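Long-range contact in inositol monophosphatase (Zymomonas mobilis, PDB 4N81), which is probably a magnesium-dependent phosphatase that hydrolyses inositol monophosphate, as in its superfamily: residues Arg80-Asp89 against Phe101-Asp110. Numbering follows the deposited sequence.
Sequences RRLWVLDPID and FGTLIALVED
Arg80 NH2 is held by two carboxylates, that of Asp110 and, weakly, that of Glu109 through OE2. Arg80 NH2 lies 2.7 Å from Asp110 OD1, which it meets from above the carboxylate plane, and Arg80 NE reaches Asp110 OD2 on its syn side, a two-nitrogen salt bridge. These charges close one end of an antiparallel pair, strands 81-86 and 102-109, in the large sheet of the inositol monophosphatase fold. A water bridges Arg81 NH1 and Glu109 OE1. Arg81 also forms salt bridges to Asp65 through NH2 and to Asp9 through NH1, and Tyr6 OH bonds to Glu109 OE1.

Chi1 of 175° turns Leu107 CG away from its own N, which carries the two methyls over Trp83 and Arg81. Leu107 CD1 lies over one face of the Trp83 indole, 4.0 Å from the five-ring centroid, a CH-pi contact. Leu107 CD2 packs 3.7 Å from Arg81 NH1. Ile105 CG2 meets the edge of the same indole, and Trp83 NE1 bonds to Asp65. On the other sheet face, Val84 CG2 touches Val108 CG2 at 3.7 Å.

The chain turns at Pro87, and a beta bulge shifts the register by one residue. Thr103 OG1 donates to Pro87 O at 2.7 Å, in the carbonyl plane. A valine in place of Thr103 would probably leave Pro87 O without this hydroxyl partner and weaken the hold on the corner. The shift falls between Asp86 and Asp89; these two and Ile88 are predicted magnesium ligands, as is neighbouring Asp210. Past it, Asp89 N bonds to Gly102 O at 2.7 Å, and Leu104 CD1 packs 3.6 Å from Asp89 CB.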
ATOM      1  N   ARG A  80      29.582  21.975  -2.990  1.00 42.50           N
ATOM      2  CA  ARG A  80      28.708  22.314  -1.876  1.00 42.81           C
ATOM      3  C   ARG A  80      27.275  21.832  -2.144  1.00 37.23           C
ATOM      4  O   ARG A  80      26.597  21.429  -1.190  1.00 31.22           O
ATOM      5  CB  ARG A  80      28.644  23.838  -1.702  1.00 42.91           C
ATOM      6  CG  ARG A  80      29.747  24.474  -0.924  1.00 43.18           C
ATOM      7  CD  ARG A  80      29.339  25.866  -0.455  1.00 40.27           C
ATOM      8  NE  ARG A  80      28.226  25.830   0.498  1.00 33.80           N
ATOM      9  CZ  ARG A  80      26.968  26.205   0.239  1.00 37.36           C
ATOM     10  NH1 ARG A  80      26.629  26.666  -0.963  1.00 42.38           N
ATOM     11  NH2 ARG A  80      26.038  26.120   1.193  1.00 34.42           N
ATOM     12  N   ARG A  81      26.839  21.874  -3.422  1.00 28.51           N
ATOM     13  CA  ARG A  81      25.448  21.552  -3.832  1.00 27.06           C
ATOM     14  C   ARG A  81      25.413  20.224  -4.604  1.00 30.14           C
ATOM     15  O   ARG A  81      26.163  20.053  -5.592  1.00 32.37           O
ATOM     16  CB  ARG A  81      24.859  22.652  -4.751  1.00 31.22           C
ATOM     17  CG  ARG A  81      24.672  24.041  -4.088  1.00 33.17           C
ATOM     18  CD  ARG A  81      24.412  25.197  -5.097  1.00 30.75           C
ATOM     19  NE  ARG A  81      23.573  24.808  -6.236  1.00 30.09           N
ATOM     20  CZ  ARG A  81      22.283  25.094  -6.382  1.00 28.79           C
ATOM     21  NH1 ARG A  81      21.628  25.792  -5.463  1.00 30.12           N
ATOM     22  NH2 ARG A  81      21.637  24.683  -7.460  1.00 29.93           N
ATOM     23  N   LEU A  82      24.523  19.318  -4.210  1.00 25.41           N
ATOM     24  CA  LEU A  82      24.448  17.994  -4.837  1.00 24.78           C
ATOM     25  C   LEU A  82      22.992  17.655  -5.108  1.00 28.64           C
ATOM     26  O   LEU A  82      22.147  17.804  -4.208  1.00 22.97           O
ATOM     27  CB  LEU A  82      24.947  16.904  -3.870  1.00 30.09           C
ATOM     28  CG  LEU A  82      26.392  16.927  -3.368  1.00 42.91           C
ATOM     29  CD1 LEU A  82      26.622  15.730  -2.440  1.00 42.61           C
ATOM     30  CD2 LEU A  82      27.334  16.881  -4.544  1.00 46.95           C
ATOM     31  N   TRP A  83      22.711  17.101  -6.279  1.00 22.90           N
ATOM     32  CA  TRP A  83      21.392  16.531  -6.542  1.00 21.57           C
ATOM     33  C   TRP A  83      21.359  15.036  -6.189  1.00 20.49           C
ATOM     34  O   TRP A  83      22.306  14.298  -6.506  1.00 24.94           O
ATOM     35  CB  TRP A  83      21.051  16.716  -8.021  1.00 25.28           C
ATOM     36  CG  TRP A  83      20.844  18.170  -8.358  1.00 26.22           C
ATOM     37  CD1 TRP A  83      21.786  19.076  -8.712  1.00 25.05           C
ATOM     38  CD2 TRP A  83      19.595  18.878  -8.299  1.00 22.82           C
ATOM     39  NE1 TRP A  83      21.206  20.324  -8.904  1.00 26.60           N
ATOM     40  CE2 TRP A  83      19.858  20.220  -8.658  1.00 27.58           C
ATOM     41  CE3 TRP A  83      18.285  18.504  -7.973  1.00 22.30           C
ATOM     42  CZ2 TRP A  83      18.856  21.185  -8.709  1.00 27.87           C
ATOM     43  CZ3 TRP A  83      17.292  19.461  -8.026  1.00 24.15           C
ATOM     44  CH2 TRP A  83      17.585  20.790  -8.389  1.00 25.08           C
ATOM     45  N   VAL A  84      20.267  14.592  -5.560  1.00 19.02           N
ATOM     46  CA  VAL A  84      20.136  13.206  -5.160  1.00 19.17           C
ATOM     47  C   VAL A  84      18.884  12.701  -5.857  1.00 23.52           C
ATOM     48  O   VAL A  84      17.833  13.281  -5.667  1.00 25.18           O
ATOM     49  CB  VAL A  84      19.967  13.103  -3.621  1.00 22.89           C
ATOM     50  CG1 VAL A  84      19.835  11.635  -3.160  1.00 25.78           C
ATOM     51  CG2 VAL A  84      21.158  13.742  -2.905  1.00 25.99           C
ATOM     52  N   LEU A  85      19.011  11.664  -6.697  1.00 20.82           N
ATOM     53  CA  LEU A  85      17.879  11.130  -7.465  1.00 16.81           C
ATOM     54  C   LEU A  85      17.587   9.681  -7.081  1.00 19.94           C
ATOM     55  O   LEU A  85      18.507   8.876  -6.951  1.00 19.17           O
ATOM     56  CB  LEU A  85      18.217  11.152  -8.953  1.00 17.94           C
ATOM     57  CG  LEU A  85      18.785  12.493  -9.442  1.00 23.56           C
ATOM     58  CD1 LEU A  85      19.159  12.422 -10.900  1.00 24.01           C
ATOM     59  CD2 LEU A  85      17.814  13.631  -9.203  1.00 23.86           C
ATOM     60  N   ASP A  86      16.321   9.354  -6.870  1.00 14.86           N
ATOM     61  CA  ASP A  86      15.903   7.970  -6.799  1.00 14.19           C
ATOM     62  C   ASP A  86      14.694   7.808  -7.738  1.00 15.59           C
ATOM     63  O   ASP A  86      13.567   8.173  -7.351  1.00 16.66           O
ATOM     64  CB  ASP A  86      15.518   7.571  -5.364  1.00 14.45           C
ATOM     65  CG  ASP A  86      15.454   6.039  -5.193  1.00 17.67           C
ATOM     66  OD1 ASP A  86      15.829   5.336  -6.161  1.00 19.90           O
ATOM     67  OD2 ASP A  86      15.057   5.550  -4.108  1.00 17.71           O
ATOM     68  N   PRO A  87      14.906   7.317  -8.977  1.00 14.61           N
ATOM     69  CA  PRO A  87      13.756   7.302  -9.910  1.00 14.53           C
ATOM     70  C   PRO A  87      12.546   6.520  -9.385  1.00 16.60           C
ATOM     71  O   PRO A  87      11.409   6.930  -9.580  1.00 14.64           O
ATOM     72  CB  PRO A  87      14.327   6.530 -11.123  1.00 15.36           C
ATOM     73  CG  PRO A  87      15.841   6.939 -11.112  1.00 16.78           C
ATOM     74  CD  PRO A  87      16.196   6.975  -9.636  1.00 17.08           C
ATOM     75  N   ILE A  88      12.814   5.418  -8.689  1.00 13.49           N
ATOM     76  CA  ILE A  88      11.753   4.575  -8.128  1.00 12.14           C
ATOM     77  C   ILE A  88      12.138   4.187  -6.691  1.00 14.06           C
ATOM     78  O   ILE A  88      12.816   3.195  -6.455  1.00 16.41           O
ATOM     79  CB  ILE A  88      11.504   3.310  -8.986  1.00 12.32           C
ATOM     80  CG1 ILE A  88      11.122   3.721 -10.436  1.00 14.13           C
ATOM     81  CG2 ILE A  88      10.389   2.416  -8.363  1.00 12.89           C
ATOM     82  CD1 ILE A  88      11.081   2.539 -11.426  1.00 13.87           C
ATOM     83  N   ASP A  89      11.684   4.979  -5.731  1.00 12.72           N
ATOM     84  CA  ASP A  89      11.811   4.570  -4.345  1.00 10.58           C
ATOM     85  C   ASP A  89      10.602   3.686  -4.052  1.00 11.22           C
ATOM     86  O   ASP A  89       9.472   4.090  -4.314  1.00 12.34           O
ATOM     87  CB  ASP A  89      11.801   5.791  -3.429  1.00 10.39           C
ATOM     88  CG  ASP A  89      11.989   5.391  -1.981  1.00 11.53           C
ATOM     89  OD1 ASP A  89      11.019   5.545  -1.198  1.00  9.94           O
ATOM     90  OD2 ASP A  89      13.084   4.888  -1.658  1.00 11.77           O
ATOM     91  N   PHE A 101       5.029   3.508  -4.885  1.00  9.52           N
ATOM     92  CA  PHE A 101       6.398   3.926  -5.153  1.00  9.37           C
ATOM     93  C   PHE A 101       6.425   5.395  -5.536  1.00  9.65           C
ATOM     94  O   PHE A 101       5.399   5.930  -5.936  1.00 12.89           O
ATOM     95  CB  PHE A 101       7.054   3.094  -6.277  1.00  9.84           C
ATOM     96  CG  PHE A 101       6.489   3.381  -7.624  1.00 12.73           C
ATOM     97  CD1 PHE A 101       7.072   4.338  -8.452  1.00 11.78           C
ATOM     98  CD2 PHE A 101       5.370   2.704  -8.076  1.00 13.10           C
ATOM     99  CE1 PHE A 101       6.535   4.604  -9.704  1.00 13.25           C
ATOM    100  CE2 PHE A 101       4.809   2.996  -9.303  1.00 10.78           C
ATOM    101  CZ  PHE A 101       5.411   3.947 -10.132  1.00 11.34           C
ATOM    102  N   GLY A 102       7.588   6.055  -5.405  1.00 10.18           N
ATOM    103  CA  GLY A 102       7.687   7.448  -5.879  1.00 10.37           C
ATOM    104  C   GLY A 102       9.067   7.784  -6.426  1.00 13.09           C
ATOM    105  O   GLY A 102      10.082   7.173  -6.051  1.00 13.76           O
ATOM    106  N   THR A 103       9.118   8.771  -7.315  1.00 11.70           N
ATOM    107  CA  THR A 103      10.402   9.322  -7.720  1.00 12.47           C
ATOM    108  C   THR A 103      10.777  10.316  -6.625  1.00 14.07           C
ATOM    109  O   THR A 103       9.972  11.176  -6.252  1.00 13.41           O
ATOM    110  CB  THR A 103      10.235  10.061  -9.044  1.00 13.38           C
ATOM    111  OG1 THR A 103       9.886   9.111 -10.067  1.00 14.93           O
ATOM    112  CG2 THR A 103      11.557  10.816  -9.436  1.00 14.39           C
ATOM    113  N   LEU A 104      12.012  10.247  -6.141  1.00 15.36           N
ATOM    114  CA  LEU A 104      12.498  11.236  -5.173  1.00 12.68           C
ATOM    115  C   LEU A 104      13.561  12.081  -5.837  1.00 14.08           C
ATOM    116  O   LEU A 104      14.503  11.524  -6.427  1.00 16.84           O
ATOM    117  CB  LEU A 104      13.133  10.521  -3.974  1.00 12.19           C
ATOM    118  CG  LEU A 104      12.258   9.491  -3.253  1.00 11.22           C
ATOM    119  CD1 LEU A 104      12.954   8.922  -1.997  1.00 10.93           C
ATOM    120  CD2 LEU A 104      10.953  10.199  -2.831  1.00 11.02           C
ATOM    121  N   ILE A 105      13.434  13.404  -5.719  1.00 14.25           N
ATOM    122  CA  ILE A 105      14.490  14.308  -6.196  1.00 15.46           C
ATOM    123  C   ILE A 105      14.843  15.256  -5.041  1.00 17.03           C
ATOM    124  O   ILE A 105      13.954  15.860  -4.425  1.00 15.29           O
ATOM    125  CB  ILE A 105      13.940  15.116  -7.386  1.00 16.27           C
ATOM    126  CG1 ILE A 105      13.638  14.163  -8.566  1.00 19.93           C
ATOM    127  CG2 ILE A 105      14.904  16.307  -7.772  1.00 17.70           C
ATOM    128  CD1 ILE A 105      12.545  14.645  -9.484  1.00 21.94           C
ATOM    129  N   ALA A 106      16.119  15.466  -4.785  1.00 20.39           N
ATOM    130  CA  ALA A 106      16.461  16.378  -3.710  1.00 16.36           C
ATOM    131  C   ALA A 106      17.644  17.220  -4.116  1.00 17.79           C
ATOM    132  O   ALA A 106      18.457  16.776  -4.921  1.00 19.83           O
ATOM    133  CB  ALA A 106      16.794  15.591  -2.467  1.00 19.13           C
ATOM    134  N   LEU A 107      17.701  18.450  -3.591  1.00 18.31           N
ATOM    135  CA  LEU A 107      18.919  19.277  -3.670  1.00 19.72           C
ATOM    136  C   LEU A 107      19.465  19.372  -2.238  1.00 20.56           C
ATOM    137  O   LEU A 107      18.697  19.630  -1.300  1.00 19.22           O
ATOM    138  CB  LEU A 107      18.585  20.691  -4.159  1.00 20.75           C
ATOM    139  CG  LEU A 107      19.755  21.686  -4.165  1.00 22.35           C
ATOM    140  CD1 LEU A 107      20.936  21.137  -4.996  1.00 23.36           C
ATOM    141  CD2 LEU A 107      19.306  23.068  -4.703  1.00 26.94           C
ATOM    142  N   VAL A 108      20.792  19.205  -2.096  1.00 20.26           N
ATOM    143  CA  VAL A 108      21.427  19.035  -0.814  1.00 20.57           C
ATOM    144  C   VAL A 108      22.574  20.047  -0.780  1.00 21.64           C
ATOM    145  O   VAL A 108      23.298  20.156  -1.759  1.00 22.84           O
ATOM    146  CB  VAL A 108      21.960  17.591  -0.689  1.00 19.90           C
ATOM    147  CG1 VAL A 108      22.822  17.445   0.523  1.00 19.70           C
ATOM    148  CG2 VAL A 108      20.809  16.609  -0.608  1.00 18.06           C
ATOM    149  N   GLU A 109      22.694  20.809   0.306  1.00 21.76           N
ATOM    150  CA  GLU A 109      23.794  21.785   0.436  1.00 23.36           C
ATOM    151  C   GLU A 109      24.538  21.558   1.732  1.00 23.31           C
ATOM    152  O   GLU A 109      23.901  21.503   2.781  1.00 22.27           O
ATOM    153  CB  GLU A 109      23.261  23.220   0.511  1.00 32.06           C
ATOM    154  CG  GLU A 109      22.691  23.762  -0.769  1.00 37.38           C
ATOM    155  CD  GLU A 109      22.253  25.235  -0.644  1.00 41.08           C
ATOM    156  OE1 GLU A 109      21.440  25.660  -1.472  1.00 43.34           O
ATOM    157  OE2 GLU A 109      22.727  25.961   0.256  1.00 44.39           O
ATOM    158  N   ASP A 110      25.876  21.498   1.656  1.00 24.60           N
ATOM    159  CA  ASP A 110      26.688  21.177   2.835  1.00 24.71           C
ATOM    160  C   ASP A 110      26.158  19.902   3.523  1.00 23.10           C
ATOM    161  O   ASP A 110      26.111  19.799   4.759  1.00 24.92           O
ATOM    162  CB  ASP A 110      26.673  22.349   3.795  1.00 25.14           C
ATOM    163  CG  ASP A 110      27.102  23.654   3.120  1.00 26.81           C
ATOM    164  OD1 ASP A 110      26.457  24.670   3.402  1.00 32.28           O
ATOM    165  OD2 ASP A 110      28.049  23.668   2.294  1.00 28.19           O
TER
HETATM  166  O   HOH W   1      22.147  27.325  -3.192  1.00 39.87           O